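Local coordinates for BtGH115A (Bacteroides thetaiotaomicron, PDB 5BY3), which probably removes 4-O-methyl-glucuronic acid from decorated arabinogalactans as a family GH115 alpha-glucuronidase, at residues P176-T181 with G609-M614. Residues are numbered along the deposited sequence; the frame is centred on the assembly and turned at random.
Sequences PWSNKT and GKWNRM
The carbonyl O of N612 takes a hydrogen bond from OG1 of T181 at 2.7 Å, the hydroxyl approaching from above the carbonyl plane and so not on a lone pair. CD1 of W177 meets this same oxygen at 3.3 Å, with the oxygen near the plane of the indole. On the neighbouring edge atom the bond is straighter: NE1 of W177 donates to the carbonyl O of K610 over 2.9 Å, with an N-H...O angle of 167°, the acceptor lying in the indole plane and offering an in-plane lone pair. This bond sets the turn of the indole, which has CG anti to the backbone N (chi1 170°) and so reaches out to the loop. Over one face of that indole sits CE of M614, a selenomethionine, 4.2 Å from the six-membered ring centroid in a CH-pi contact; set obliquely beside it is the ring of W611, whose CZ3 comes within 3.4 Å of CZ2 of W177, the indoles inclined by 31°. Replacing W177 by leucine would probably leave the K610 carbonyl without its donor and open a gap beside M614 and W611. At the solvent side, CB of K180 lies over one guanidinium face of R613, 3.6 Å from NH1. NZ of K610 bonds to the carbonyl O of W134 and makes a salt bridge to D137, which also accepts the NE1-H of W611. The contact joins helix 174-182, in the GH115 TIM-barrel-clan region, to the loop following helix 587-603, close to the nickel ion near M614; its chemistry implies one well-aimed indole bond, a short but less directed hydroxyl bond, and aromatic packing behind them.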
loop_
_atom_site.group_PDB
_atom_site.type_symbol
_atom_site.label_atom_id
_atom_site.label_comp_id
_atom_site.label_asym_id
_atom_site.label_seq_id
_atom_site.Cartn_x
_atom_site.Cartn_y
_atom_site.Cartn_z
ATOM N N PRO A 176 19.407 0.226 7.703
ATOM C CA PRO A 176 20.522 -0.578 8.280
ATOM C C PRO A 176 20.788 -1.870 7.527
ATOM O O PRO A 176 21.937 -2.267 7.391
ATOM C CB PRO A 176 20.088 -0.874 9.722
ATOM C CG PRO A 176 18.632 -0.572 9.782
ATOM C CD PRO A 176 18.291 0.374 8.663
ATOM N N TRP A 177 19.746 -2.504 7.011
ATOM C CA TRP A 177 19.939 -3.705 6.211
ATOM C C TRP A 177 20.820 -3.431 4.981
ATOM O O TRP A 177 21.741 -4.190 4.689
ATOM C CB TRP A 177 18.594 -4.298 5.814
ATOM C CG TRP A 177 18.734 -5.355 4.818
ATOM C CD1 TRP A 177 19.141 -6.653 5.045
ATOM C CD2 TRP A 177 18.499 -5.236 3.407
ATOM N NE1 TRP A 177 19.170 -7.334 3.849
ATOM C CE2 TRP A 177 18.798 -6.488 2.829
ATOM C CE3 TRP A 177 18.086 -4.182 2.574
ATOM C CZ2 TRP A 177 18.674 -6.735 1.458
ATOM C CZ3 TRP A 177 17.969 -4.432 1.173
ATOM C CH2 TRP A 177 18.271 -5.694 0.642
ATOM N N SER A 178 20.540 -2.345 4.269
ATOM C CA SER A 178 21.342 -1.981 3.101
ATOM C C SER A 178 22.803 -1.607 3.460
ATOM O O SER A 178 23.747 -2.207 2.919
ATOM C CB SER A 178 20.674 -0.846 2.325
ATOM O OG SER A 178 21.429 -0.574 1.174
ATOM N N ASN A 179 22.932 -0.640 4.382
ATOM C CA ASN A 179 24.168 -0.056 4.913
ATOM C C ASN A 179 25.125 -0.987 5.679
ATOM O O ASN A 179 26.292 -0.666 5.842
ATOM C CB ASN A 179 23.754 1.089 5.849
ATOM C CG ASN A 179 24.895 2.016 6.211
ATOM O OD1 ASN A 179 25.452 2.699 5.359
ATOM N ND2 ASN A 179 25.210 2.077 7.479
ATOM N N LYS A 180 24.629 -2.114 6.180
ATOM C CA LYS A 180 25.482 -3.063 6.933
ATOM C C LYS A 180 25.406 -4.518 6.428
ATOM O O LYS A 180 26.422 -5.195 6.394
ATOM C CB LYS A 180 25.242 -3.002 8.455
ATOM C CG LYS A 180 24.861 -1.637 8.993
ATOM C CD LYS A 180 25.934 -0.901 9.770
ATOM C CE LYS A 180 25.214 -0.246 10.953
ATOM N NZ LYS A 180 25.992 0.746 11.734
ATOM N N THR A 181 24.230 -4.979 5.999
ATOM C CA THR A 181 24.093 -6.360 5.588
ATOM C C THR A 181 24.242 -6.635 4.098
ATOM O O THR A 181 25.032 -7.497 3.714
ATOM C CB THR A 181 22.794 -6.955 6.079
ATOM O OG1 THR A 181 22.626 -6.635 7.466
ATOM C CG2 THR A 181 22.838 -8.458 5.886
ATOM N N GLY A 609 22.174 -14.907 6.814
ATOM C CA GLY A 609 21.615 -13.752 7.516
ATOM C C GLY A 609 21.355 -12.823 6.338
ATOM O O GLY A 609 21.770 -11.661 6.357
ATOM N N LYS A 610 20.707 -13.349 5.283
ATOM C CA LYS A 610 20.367 -12.528 4.122
ATOM C C LYS A 610 19.589 -11.250 4.513
ATOM O O LYS A 610 19.854 -10.192 3.959
ATOM C CB LYS A 610 19.653 -13.333 3.059
ATOM C CG LYS A 610 19.227 -12.537 1.836
ATOM C CD LYS A 610 18.507 -13.460 0.889
ATOM C CE LYS A 610 17.692 -12.668 -0.118
ATOM N NZ LYS A 610 17.403 -13.409 -1.363
ATOM N N TRP A 611 18.705 -11.347 5.500
ATOM C CA TRP A 611 17.899 -10.216 5.931
ATOM C C TRP A 611 18.259 -9.797 7.311
ATOM O O TRP A 611 17.400 -9.354 8.058
ATOM C CB TRP A 611 16.403 -10.538 5.889
ATOM C CG TRP A 611 15.959 -11.102 4.564
ATOM C CD1 TRP A 611 15.589 -12.384 4.317
ATOM C CD2 TRP A 611 15.854 -10.405 3.320
ATOM N NE1 TRP A 611 15.235 -12.538 3.016
ATOM C CE2 TRP A 611 15.381 -11.334 2.369
ATOM C CE3 TRP A 611 16.084 -9.081 2.921
ATOM C CZ2 TRP A 611 15.157 -10.990 1.008
ATOM C CZ3 TRP A 611 15.865 -8.728 1.572
ATOM C CH2 TRP A 611 15.416 -9.684 0.638
ATOM N N ASN A 612 19.523 -9.935 7.675
ATOM C CA ASN A 612 19.920 -9.424 8.976
ATOM C C ASN A 612 19.707 -7.894 9.083
ATOM O O ASN A 612 20.079 -7.158 8.140
ATOM C CB ASN A 612 21.355 -9.831 9.318
ATOM C CG ASN A 612 21.718 -9.495 10.752
ATOM O OD1 ASN A 612 20.879 -9.540 11.646
ATOM N ND2 ASN A 612 22.967 -9.112 10.967
ATOM N N ARG A 613 19.100 -7.452 10.209
ATOM C CA ARG A 613 18.699 -6.036 10.454
ATOM C C ARG A 613 17.404 -5.522 9.791
ATOM O O ARG A 613 16.926 -4.436 10.153
ATOM C CB ARG A 613 19.811 -5.045 10.073
ATOM C CG ARG A 613 21.142 -5.286 10.746
ATOM C CD ARG A 613 22.176 -4.299 10.244
ATOM N NE ARG A 613 23.205 -4.168 11.272
ATOM C CZ ARG A 613 24.273 -4.951 11.359
ATOM N NH1 ARG A 613 24.477 -5.912 10.451
ATOM N NH2 ARG A 613 25.141 -4.755 12.350
HETATM N N MSE A 614 16.862 -6.244 8.807
HETATM C CA MSE A 614 15.615 -5.857 8.140
HETATM C C MSE A 614 14.431 -5.826 9.077
HETATM O O MSE A 614 13.471 -5.123 8.803
HETATM C CB MSE A 614 15.399 -6.839 7.001
HETATM C CG MSE A 614 14.159 -6.638 6.130
HETATM SE SE MSE A 614 13.882 -4.846 5.374
HETATM C CE MSE A 614 14.515 -5.243 3.579
#